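PDB 3LOO: anopheles gambiae adenosine kinase from Anopheles gambiae, which catalyses, as an adenosine kinase of the pfkB family, the ATP-dependent phosphorylation of adenosine to AMP. Local coordinates for residues A[49-52]-A[53-56]; A[66-70]-A[71-75]; A[215-218]-A[219-223]. All blocks are in the same frame, centred on the assembly; numbering follows the deposited sequence.

Interaction 1 (A[49-52]-A[53-56]); sequences DMQP and NNAI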
ATOM      1  N   ASP A  49     -19.134 -15.108   6.030  1.00 40.20           N
ATOM      2  CA  ASP A  49     -18.375 -16.030   5.185  1.00 40.53           C
ATOM      3  C   ASP A  49     -16.963 -15.508   5.016  1.00 40.94           C
ATOM      4  O   ASP A  49     -16.434 -15.495   3.908  1.00 40.99           O
ATOM      5  CB  ASP A  49     -19.039 -16.197   3.817  1.00 40.90           C
ATOM      6  CG  ASP A  49     -20.462 -16.665   3.925  1.00 41.47           C
ATOM      7  OD1 ASP A  49     -20.742 -17.443   4.858  1.00 44.12           O
ATOM      8  OD2 ASP A  49     -21.293 -16.260   3.087  1.00 40.26           O
ATOM      9  N   MET A  50     -16.365 -15.069   6.119  1.00 40.36           N
ATOM     10  CA  MET A  50     -15.017 -14.565   6.086  1.00 40.93           C
ATOM     11  C   MET A  50     -14.101 -15.551   6.763  1.00 41.87           C
ATOM     12  O   MET A  50     -14.511 -16.231   7.718  1.00 41.24           O
ATOM     13  CB  MET A  50     -14.932 -13.198   6.776  1.00 40.47           C
ATOM     14  CG  MET A  50     -15.575 -12.085   5.950  1.00 40.95           C
ATOM     15  SD  MET A  50     -15.597 -10.495   6.775  1.00 40.48           S
ATOM     16  CE  MET A  50     -13.840 -10.136   7.005  1.00 38.42           C
ATOM     17  N   GLN A  51     -12.865 -15.614   6.276  1.00 42.41           N
ATOM     18  CA  GLN A  51     -11.842 -16.468   6.859  1.00 43.85           C
ATOM     19  C   GLN A  51     -11.021 -15.642   7.822  1.00 43.59           C
ATOM     20  O   GLN A  51     -10.815 -14.457   7.587  1.00 43.86           O
ATOM     21  CB  GLN A  51     -10.885 -16.983   5.776  1.00 44.22           C
ATOM     22  CG  GLN A  51     -11.546 -17.588   4.546  1.00 47.34           C
ATOM     23  CD  GLN A  51     -12.399 -18.792   4.882  1.00 51.57           C
ATOM     24  OE1 GLN A  51     -12.071 -19.574   5.784  1.00 52.12           O
ATOM     25  NE2 GLN A  51     -13.511 -18.947   4.163  1.00 53.51           N
ATOM     26  N   PRO A  52     -10.491 -16.269   8.887  1.00 43.80           N
ATOM     27  CA  PRO A  52      -9.508 -15.484   9.652  1.00 43.21           C
ATOM     28  C   PRO A  52      -8.283 -15.254   8.761  1.00 42.73           C
ATOM     29  O   PRO A  52      -8.136 -15.940   7.742  1.00 42.54           O
ATOM     30  CB  PRO A  52      -9.168 -16.392  10.849  1.00 43.52           C
ATOM     31  CG  PRO A  52      -9.608 -17.788  10.439  1.00 43.45           C
ATOM     32  CD  PRO A  52     -10.732 -17.617   9.450  1.00 43.13           C
ATOM     33  N   ASN A  53      -7.442 -14.283   9.103  1.00 42.18           N
ATOM     34  CA  ASN A  53      -6.145 -14.143   8.435  1.00 42.38           C
ATOM     35  C   ASN A  53      -6.263 -13.954   6.898  1.00 41.27           C
ATOM     36  O   ASN A  53      -5.590 -14.627   6.137  1.00 42.49           O
ATOM     37  CB  ASN A  53      -5.295 -15.376   8.787  1.00 42.64           C
ATOM     38  CG  ASN A  53      -3.809 -15.156   8.596  1.00 45.44           C
ATOM     39  OD1 ASN A  53      -3.252 -14.141   9.018  1.00 48.62           O
ATOM     40  ND2 ASN A  53      -3.139 -16.150   7.995  1.00 48.65           N
ATOM     41  N   ASN A  54      -7.131 -13.050   6.446  1.00 39.34           N
ATOM     42  CA  ASN A  54      -7.433 -12.911   5.024  1.00 37.64           C
ATOM     43  C   ASN A  54      -7.837 -11.464   4.674  1.00 36.18           C
ATOM     44  O   ASN A  54      -8.195 -10.696   5.566  1.00 35.12           O
ATOM     45  CB  ASN A  54      -8.598 -13.852   4.695  1.00 38.34           C
ATOM     46  CG  ASN A  54      -8.750 -14.130   3.206  1.00 41.06           C
ATOM     47  OD1 ASN A  54      -7.815 -13.946   2.424  1.00 43.90           O
ATOM     48  ND2 ASN A  54      -9.948 -14.589   2.807  1.00 42.90           N
ATOM     49  N   ALA A  55      -7.790 -11.108   3.385  1.00 32.99           N
ATOM     50  CA  ALA A  55      -8.249  -9.804   2.907  1.00 31.96           C
ATOM     51  C   ALA A  55      -9.096 -10.008   1.679  1.00 30.39           C
ATOM     52  O   ALA A  55      -8.678 -10.702   0.752  1.00 30.27           O
ATOM     53  CB  ALA A  55      -7.062  -8.897   2.574  1.00 31.96           C
ATOM     54  N   ILE A  56     -10.268  -9.385   1.651  1.00 28.90           N
ATOM     55  CA  ILE A  56     -11.204  -9.546   0.556  1.00 26.72           C
ATOM     56  C   ILE A  56     -11.795  -8.215   0.192  1.00 26.62           C
ATOM     57  O   ILE A  56     -11.670  -7.234   0.942  1.00 25.05           O
ATOM     58  CB  ILE A  56     -12.373 -10.548   0.900  1.00 27.69           C
ATOM     59  CG1 ILE A  56     -13.288  -9.955   2.007  1.00 28.47           C
ATOM     60  CG2 ILE A  56     -11.811 -11.960   1.269  1.00 27.82           C
ATOM     61  CD1 ILE A  56     -14.554 -10.765   2.378  1.00 28.01           C
TER
HETATM   62  O   HOH W   1     -12.434 -13.804   4.098  1.00 31.21           O

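Interaction 2 (A[66-70]-A[71-75]); sequences YQELI and EKYQA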
ATOM      1  N   TYR A  66     -20.728  -3.389   8.189  1.00 31.52           N
ATOM      2  CA  TYR A  66     -20.160  -2.076   8.596  1.00 31.03           C
ATOM      3  C   TYR A  66     -20.980  -1.412   9.744  1.00 31.82           C
ATOM      4  O   TYR A  66     -20.435  -1.111  10.828  1.00 31.74           O
ATOM      5  CB  TYR A  66     -19.941  -1.171   7.358  1.00 30.58           C
ATOM      6  CG  TYR A  66     -18.982  -1.850   6.374  1.00 29.80           C
ATOM      7  CD1 TYR A  66     -17.610  -1.879   6.628  1.00 28.63           C
ATOM      8  CD2 TYR A  66     -19.463  -2.544   5.264  1.00 28.41           C
ATOM      9  CE1 TYR A  66     -16.731  -2.520   5.758  1.00 29.57           C
ATOM     10  CE2 TYR A  66     -18.600  -3.197   4.399  1.00 30.75           C
ATOM     11  CZ  TYR A  66     -17.238  -3.180   4.652  1.00 29.48           C
ATOM     12  OH  TYR A  66     -16.376  -3.821   3.829  1.00 27.79           O
ATOM     13  N   GLN A  67     -22.290  -1.273   9.551  1.00 32.40           N
ATOM     14  CA  GLN A  67     -23.150  -0.707  10.603  1.00 33.81           C
ATOM     15  C   GLN A  67     -23.138  -1.573  11.866  1.00 34.31           C
ATOM     16  O   GLN A  67     -23.160  -1.041  12.993  1.00 35.30           O
ATOM     17  CB  GLN A  67     -24.580  -0.555  10.102  1.00 34.58           C
ATOM     18  CG  GLN A  67     -25.526   0.094  11.093  1.00 39.60           C
ATOM     19  CD  GLN A  67     -26.992   0.001  10.684  1.00 46.01           C
ATOM     20  OE1 GLN A  67     -27.318  -0.252   9.520  1.00 50.04           O
ATOM     21  NE2 GLN A  67     -27.886   0.221  11.642  1.00 47.23           N
ATOM     22  N   GLU A  68     -23.106  -2.898  11.683  1.00 34.07           N
ATOM     23  CA  GLU A  68     -23.056  -3.815  12.799  1.00 34.40           C
ATOM     24  C   GLU A  68     -21.783  -3.637  13.618  1.00 34.67           C
ATOM     25  O   GLU A  68     -21.829  -3.666  14.862  1.00 33.48           O
ATOM     26  CB  GLU A  68     -23.213  -5.253  12.306  1.00 35.06           C
ATOM     27  CG  GLU A  68     -23.187  -6.291  13.399  1.00 37.81           C
ATOM     28  CD  GLU A  68     -23.587  -7.688  12.930  1.00 40.26           C
ATOM     29  OE1 GLU A  68     -23.944  -7.908  11.734  1.00 40.20           O
ATOM     30  OE2 GLU A  68     -23.531  -8.576  13.784  1.00 41.11           O
ATOM     31  N   LEU A  69     -20.646  -3.447  12.930  1.00 34.58           N
ATOM     32  CA  LEU A  69     -19.381  -3.144  13.612  1.00 35.09           C
ATOM     33  C   LEU A  69     -19.491  -1.826  14.403  1.00 35.25           C
ATOM     34  O   LEU A  69     -19.058  -1.746  15.545  1.00 34.38           O
ATOM     35  CB  LEU A  69     -18.186  -3.041  12.631  1.00 34.20           C
ATOM     36  CG  LEU A  69     -17.772  -4.297  11.863  1.00 34.62           C
ATOM     37  CD1 LEU A  69     -16.652  -3.961  10.872  1.00 32.88           C
ATOM     38  CD2 LEU A  69     -17.349  -5.405  12.812  1.00 35.38           C
ATOM     39  N   ILE A  70     -20.064  -0.808  13.780  1.00 36.05           N
ATOM     40  CA  ILE A  70     -20.181   0.492  14.423  1.00 37.96           C
ATOM     41  C   ILE A  70     -21.127   0.371  15.634  1.00 39.36           C
ATOM     42  O   ILE A  70     -20.728   0.661  16.747  1.00 40.20           O
ATOM     43  CB  ILE A  70     -20.664   1.564  13.423  1.00 38.06           C
ATOM     44  CG1 ILE A  70     -19.625   1.794  12.323  1.00 35.44           C
ATOM     45  CG2 ILE A  70     -21.030   2.890  14.140  1.00 38.18           C
ATOM     46  CD1 ILE A  70     -20.272   2.229  10.987  1.00 35.77           C
ATOM     47  N   GLU A  71     -22.337  -0.139  15.405  1.00 40.51           N
ATOM     48  CA  GLU A  71     -23.406  -0.152  16.417  1.00 41.79           C
ATOM     49  C   GLU A  71     -23.242  -1.167  17.533  1.00 41.84           C
ATOM     50  O   GLU A  71     -23.593  -0.888  18.661  1.00 43.96           O
ATOM     51  CB  GLU A  71     -24.777  -0.351  15.758  1.00 41.09           C
ATOM     52  CG  GLU A  71     -25.351   0.919  15.161  1.00 43.85           C
ATOM     53  CD  GLU A  71     -26.583   0.660  14.305  1.00 47.89           C
ATOM     54  OE1 GLU A  71     -27.155  -0.456  14.388  1.00 49.38           O
ATOM     55  OE2 GLU A  71     -26.974   1.565  13.516  1.00 49.75           O
ATOM     56  N   LYS A  72     -22.722  -2.342  17.234  1.00 41.61           N
ATOM     57  CA  LYS A  72     -22.733  -3.418  18.197  1.00 41.54           C
ATOM     58  C   LYS A  72     -21.332  -3.855  18.631  1.00 41.39           C
ATOM     59  O   LYS A  72     -21.177  -4.532  19.636  1.00 41.55           O
ATOM     60  CB  LYS A  72     -23.599  -4.572  17.625  1.00 42.04           C
ATOM     61  CG  LYS A  72     -23.183  -6.017  17.928  1.00 44.38           C
ATOM     62  CD  LYS A  72     -24.235  -7.007  17.415  1.00 47.44           C
ATOM     63  CE  LYS A  72     -23.763  -8.463  17.494  1.00 49.64           C
ATOM     64  NZ  LYS A  72     -23.220  -8.825  18.849  1.00 51.76           N
ATOM     65  N   TYR A  73     -20.299  -3.482  17.888  1.00 41.03           N
ATOM     66  CA  TYR A  73     -18.943  -3.844  18.318  1.00 41.06           C
ATOM     67  C   TYR A  73     -18.068  -2.669  18.697  1.00 41.09           C
ATOM     68  O   TYR A  73     -16.874  -2.845  18.937  1.00 41.65           O
ATOM     69  CB  TYR A  73     -18.228  -4.745  17.303  1.00 40.54           C
ATOM     70  CG  TYR A  73     -18.820  -6.134  17.200  1.00 39.01           C
ATOM     71  CD1 TYR A  73     -18.321  -7.183  17.968  1.00 37.84           C
ATOM     72  CD2 TYR A  73     -19.876  -6.388  16.341  1.00 34.90           C
ATOM     73  CE1 TYR A  73     -18.861  -8.465  17.873  1.00 36.97           C
ATOM     74  CE2 TYR A  73     -20.420  -7.655  16.234  1.00 36.89           C
ATOM     75  CZ  TYR A  73     -19.909  -8.686  16.998  1.00 37.14           C
ATOM     76  OH  TYR A  73     -20.469  -9.933  16.873  1.00 38.35           O
ATOM     77  N   GLN A  74     -18.662  -1.480  18.766  1.00 41.61           N
ATOM     78  CA  GLN A  74     -17.957  -0.296  19.270  1.00 42.43           C
ATOM     79  C   GLN A  74     -16.726  -0.059  18.405  1.00 40.80           C
ATOM     80  O   GLN A  74     -15.641   0.079  18.928  1.00 40.97           O
ATOM     81  CB  GLN A  74     -17.518  -0.518  20.738  1.00 43.50           C
ATOM     82  CG  GLN A  74     -18.666  -0.653  21.761  1.00 47.73           C
ATOM     83  CD  GLN A  74     -19.796   0.328  21.464  1.00 52.74           C
ATOM     84  OE1 GLN A  74     -20.630   0.088  20.578  1.00 55.03           O
ATOM     85  NE2 GLN A  74     -19.815   1.445  22.184  1.00 53.35           N
ATOM     86  N   ALA A  75     -16.892  -0.095  17.082  1.00 39.28           N
ATOM     87  CA  ALA A  75     -15.738  -0.042  16.175  1.00 37.70           C
ATOM     88  C   ALA A  75     -15.102   1.347  16.161  1.00 36.52           C
ATOM     89  O   ALA A  75     -15.771   2.357  16.385  1.00 35.19           O
ATOM     90  CB  ALA A  75     -16.118  -0.481  14.765  1.00 37.69           C
TER

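Interaction 3 (A[215-218]-A[219-223]); sequences PFVP and QFYKN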
ATOM      1  N   PRO A 215      -3.116 -11.500  -1.364  1.00 24.62           N
ATOM      2  CA  PRO A 215      -3.162 -12.677  -2.246  1.00 25.17           C
ATOM      3  C   PRO A 215      -4.121 -12.553  -3.403  1.00 24.35           C
ATOM      4  O   PRO A 215      -3.825 -13.065  -4.487  1.00 25.79           O
ATOM      5  CB  PRO A 215      -3.579 -13.808  -1.288  1.00 25.00           C
ATOM      6  CG  PRO A 215      -2.835 -13.414  -0.055  1.00 26.07           C
ATOM      7  CD  PRO A 215      -3.084 -11.908   0.052  1.00 24.10           C
ATOM      8  N   PHE A 216      -5.236 -11.851  -3.224  1.00 23.90           N
ATOM      9  CA  PHE A 216      -6.195 -11.770  -4.328  1.00 23.40           C
ATOM     10  C   PHE A 216      -5.700 -10.980  -5.491  1.00 23.69           C
ATOM     11  O   PHE A 216      -6.258 -11.077  -6.579  1.00 24.68           O
ATOM     12  CB  PHE A 216      -7.600 -11.263  -3.906  1.00 22.89           C
ATOM     13  CG  PHE A 216      -7.689  -9.792  -3.596  1.00 22.45           C
ATOM     14  CD1 PHE A 216      -7.831  -8.840  -4.599  1.00 21.87           C
ATOM     15  CD2 PHE A 216      -7.750  -9.361  -2.267  1.00 26.32           C
ATOM     16  CE1 PHE A 216      -7.962  -7.453  -4.295  1.00 24.88           C
ATOM     17  CE2 PHE A 216      -7.894  -7.965  -1.963  1.00 25.19           C
ATOM     18  CZ  PHE A 216      -8.000  -7.034  -2.974  1.00 25.40           C
ATOM     19  N   VAL A 217      -4.681 -10.144  -5.288  1.00 23.60           N
ATOM     20  CA  VAL A 217      -4.219  -9.365  -6.420  1.00 22.76           C
ATOM     21  C   VAL A 217      -3.614 -10.228  -7.576  1.00 22.93           C
ATOM     22  O   VAL A 217      -4.064 -10.135  -8.709  1.00 21.94           O
ATOM     23  CB  VAL A 217      -3.299  -8.168  -5.969  1.00 23.10           C
ATOM     24  CG1 VAL A 217      -2.602  -7.589  -7.183  1.00 22.28           C
ATOM     25  CG2 VAL A 217      -4.173  -7.104  -5.197  1.00 21.56           C
ATOM     26  N   PRO A 218      -2.599 -11.070  -7.286  1.00 23.74           N
ATOM     27  CA  PRO A 218      -2.135 -11.962  -8.382  1.00 24.18           C
ATOM     28  C   PRO A 218      -3.163 -13.039  -8.809  1.00 25.74           C
ATOM     29  O   PRO A 218      -3.180 -13.460  -9.997  1.00 25.51           O
ATOM     30  CB  PRO A 218      -0.885 -12.643  -7.787  1.00 25.13           C
ATOM     31  CG  PRO A 218      -1.014 -12.507  -6.270  1.00 24.36           C
ATOM     32  CD  PRO A 218      -1.786 -11.204  -6.053  1.00 22.97           C
ATOM     33  N   GLN A 219      -4.021 -13.452  -7.865  1.00 25.93           N
ATOM     34  CA  GLN A 219      -5.087 -14.389  -8.163  1.00 26.92           C
ATOM     35  C   GLN A 219      -6.130 -13.800  -9.091  1.00 26.67           C
ATOM     36  O   GLN A 219      -6.678 -14.532  -9.897  1.00 27.64           O
ATOM     37  CB  GLN A 219      -5.774 -14.863  -6.889  1.00 26.11           C
ATOM     38  CG  GLN A 219      -4.917 -15.819  -6.127  1.00 29.40           C
ATOM     39  CD  GLN A 219      -5.274 -15.884  -4.670  1.00 29.50           C
ATOM     40  OE1 GLN A 219      -6.317 -15.358  -4.259  1.00 32.38           O
ATOM     41  NE2 GLN A 219      -4.405 -16.514  -3.864  1.00 25.01           N
ATOM     42  N   PHE A 220      -6.443 -12.504  -8.949  1.00 25.92           N
ATOM     43  CA  PHE A 220      -7.524 -11.877  -9.741  1.00 24.63           C
ATOM     44  C   PHE A 220      -7.030 -11.180 -11.021  1.00 25.17           C
ATOM     45  O   PHE A 220      -7.778 -11.024 -11.994  1.00 24.60           O
ATOM     46  CB  PHE A 220      -8.240 -10.806  -8.906  1.00 25.15           C
ATOM     47  CG  PHE A 220      -9.253 -11.334  -7.886  1.00 25.50           C
ATOM     48  CD1 PHE A 220      -9.315 -12.684  -7.503  1.00 25.28           C
ATOM     49  CD2 PHE A 220     -10.108 -10.434  -7.263  1.00 24.89           C
ATOM     50  CE1 PHE A 220     -10.227 -13.128  -6.526  1.00 26.39           C
ATOM     51  CE2 PHE A 220     -11.026 -10.870  -6.253  1.00 29.88           C
ATOM     52  CZ  PHE A 220     -11.086 -12.229  -5.897  1.00 25.98           C
ATOM     53  N   TYR A 221      -5.786 -10.701 -11.007  1.00 25.89           N
ATOM     54  CA  TYR A 221      -5.329  -9.808 -12.088  1.00 27.14           C
ATOM     55  C   TYR A 221      -3.940 -10.249 -12.561  1.00 27.93           C
ATOM     56  O   TYR A 221      -2.977  -9.446 -12.629  1.00 27.38           O
ATOM     57  CB  TYR A 221      -5.298  -8.340 -11.602  1.00 26.48           C
ATOM     58  CG  TYR A 221      -6.451  -7.927 -10.743  1.00 26.67           C
ATOM     59  CD1 TYR A 221      -7.757  -7.809 -11.264  1.00 25.31           C
ATOM     60  CD2 TYR A 221      -6.239  -7.593  -9.390  1.00 27.81           C
ATOM     61  CE1 TYR A 221      -8.837  -7.413 -10.449  1.00 25.30           C
ATOM     62  CE2 TYR A 221      -7.281  -7.161  -8.602  1.00 25.45           C
ATOM     63  CZ  TYR A 221      -8.574  -7.097  -9.117  1.00 26.13           C
ATOM     64  OH  TYR A 221      -9.582  -6.691  -8.276  1.00 28.77           O
ATOM     65  N   LYS A 222      -3.822 -11.542 -12.861  1.00 27.52           N
ATOM     66  CA  LYS A 222      -2.515 -12.107 -13.171  1.00 27.79           C
ATOM     67  C   LYS A 222      -1.903 -11.441 -14.401  1.00 27.78           C
ATOM     68  O   LYS A 222      -0.713 -11.074 -14.397  1.00 27.21           O
ATOM     69  CB  LYS A 222      -2.602 -13.613 -13.401  1.00 28.11           C
ATOM     70  CG  LYS A 222      -1.251 -14.255 -13.471  1.00 31.65           C
ATOM     71  CD  LYS A 222      -1.075 -14.955 -14.786  1.00 36.12           C
ATOM     72  CE  LYS A 222       0.351 -15.438 -14.947  1.00 37.13           C
ATOM     73  NZ  LYS A 222       0.384 -16.772 -15.579  1.00 39.82           N
ATOM     74  N   ASN A 223      -2.692 -11.312 -15.462  1.00 28.62           N
ATOM     75  CA  ASN A 223      -2.179 -10.714 -16.678  1.00 30.07           C
ATOM     76  C   ASN A 223      -1.816  -9.210 -16.554  1.00 30.50           C
ATOM     77  O   ASN A 223      -0.839  -8.760 -17.160  1.00 31.16           O
ATOM     78  CB  ASN A 223      -3.094 -11.007 -17.874  1.00 31.18           C
ATOM     79  CG  ASN A 223      -3.030 -12.493 -18.300  1.00 33.39           C
ATOM     80  OD1 ASN A 223      -2.024 -13.171 -18.096  1.00 35.89           O
ATOM     81  ND2 ASN A 223      -4.104 -12.985 -18.872  1.00 36.77           N
TER

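Interaction 1 (A[49-52]-A[53-56])
A water molecule ties the two ends of this turn together, accepting hydrogen bonds from the backbone amide Gln-51 N at 2.9 Å and from the side-chain amide Asn-54 ND2, also at 2.9 Å. The bridge is water-mediated; Pro-52 O and Asn-54 N are near each other, but the angle is too poor for a hydrogen bond. The Asn-54 amide reaches the water because CG stands anti to the backbone N (chi1 -163°), which lays the side chain back over the turn. There it runs alongside Gln-51, the two side chains extending in a common direction, and ND2 rests 3.8 Å from Gln-51 CG, against the aliphatic part of that chain. The two amide planes are turned 55° against each other. Asn-54 CB sits 3.7 Å from Gln-51 O, a carbonyl oxygen hydrogen-bonded to Ser-149 OG.

Farther along, an apolar contact brings the turn and the strand together a second time. Ile-56 CD1 meets Met-50 CG at 3.9 Å, the two chains crossing at a slant; the isoleucine carries CG1 between its backbone N and carbonyl carbon and then extends to CD1. Met-50 is buried, and it packs also on Ser-149 and Cys-151 of strand 147-153.

Two residues with positive phi shape the path. Asp-49 is the C-prime residue of the Schellman motif that ends helix 42-47, and its OD2 makes a salt bridge with Lys-61; Asn-53 turns the chain just ahead of the strand. Backbone hydrogen bonds from Asn-54 and Ile-56 to strand 147-153 then complete a helix-to-strand connection that delivers 54-57 as a parallel edge strand of the five-stranded sheet, the small lid sheet of pfkB-type kinases.

Interaction 2 (A[66-70]-A[71-75])
The C-terminal turns of helix 64-73 form this contact, in which the regular i to i-4 bonds give way to a longer-range backbone bond from Ala-75 N to Leu-69 O. Glu-71 N donates to Gln-67 O at 2.7 Å, a nearly straight bond, and Lys-72 N to Glu-68 O at 2.9 Å. At the next residue, Leu-69 O takes two bonds, from Tyr-73 N at 3.2 Å and Ala-75 N at 3.1 Å, the donors arriving from opposite faces of the carbonyl plane. Gln-74, with positive phi, swings the chain round so that the Ala-75 amide can reach back, and Ala-75 CB then settles 3.9 Å from Leu-69 CB.

On the exposed side, Gln-67 NE2 is modelled facing both carboxylate oxygens of Glu-71. Its bond to OE2 is so short that the detail is doubtful, and that to OE1 is weak; the amide and carboxylate planes stand 79° apart.

With CG anti to the backbone N (chi1 -179°) and the chain extended beyond it, Glu-68 carries its carboxylate out alongside Lys-72 and Tyr-73, turned 33° from the tyrosine ring. Glu-68 OE2 comes 3.7 Å from Lys-72 CE, but the charged ends do not meet, and OE1 is held instead by Lys-47 NZ and Tyr-48 OH. Leu-69 and Tyr-73 face Leu-44 and strand 33-39, making this an amphipathic helix end, followed by a residue of positive phi and laid against the five-stranded sheet.

Interaction 3 (A[215-218]-A[219-223])
Phe-216 CB lies squarely over one face of the Phe-220 ring, a CH-pi contact with CB 4.0 Å from the ring centroid and 4° off its normal. The rings themselves meet obliquely, their planes at 46°. Phe-216 holds CG between its backbone N and carbonyl carbon (chi1 73°), which directs its ring so that CD1 comes 3.8 Å from Phe-220 CD2. Tyr-221 continues the cluster, with Phe-220 CB 3.5 Å above the plane of the tyrosine ring. Tyr-221 CD2 lies 4.3 Å from Val-217 CG1.

Backbone bonds of a short helical turn fix this spacing: Phe-220 N donates to Phe-216 O at 2.8 Å and Tyr-221 N to Val-217 O at 2.9 Å. The bond from Gln-219 N to Pro-215 O is weak. Tyr-221, which leaves helical geometry, stands at the N-cap position of helix 222-228, and its OH is hydrogen-bonded to Thr-188 OG1.

The Phe-216 side chain is about 4 Å from the bound bis(adenosine)-5'-tetraphosphate. Around the turn, Pro-215 packs on helix 239-248, while Phe-216 and Tyr-221 both touch Leu-57 of strand 54-57, and at the start of helix 187-203 Phe-216 meets Thr-188 and Tyr-221 meets Phe-187.

Overall arrangement
The contacts follow one another along the chain. Interactions 1 and 2, with centres 18 Å apart, both belong to the five-stranded sheet region: interaction 1 leads into its edge strand 54-57, and interaction 2 lies on the next helix, 64-73, ahead of the opposite edge strand 76-80. Interaction 3 comes much later, after strand 207-211 of the nine-stranded sheet, with its centre 16 Å from interaction 1 and 31 Å from interaction 2. Interactions 1 and 3 touch where Ala-55 O packs 3.4 Å from Phe-216 CD2, so the small sheet meets the large domain beside the bound dinucleotide, consistent with a lid closing over the pocket.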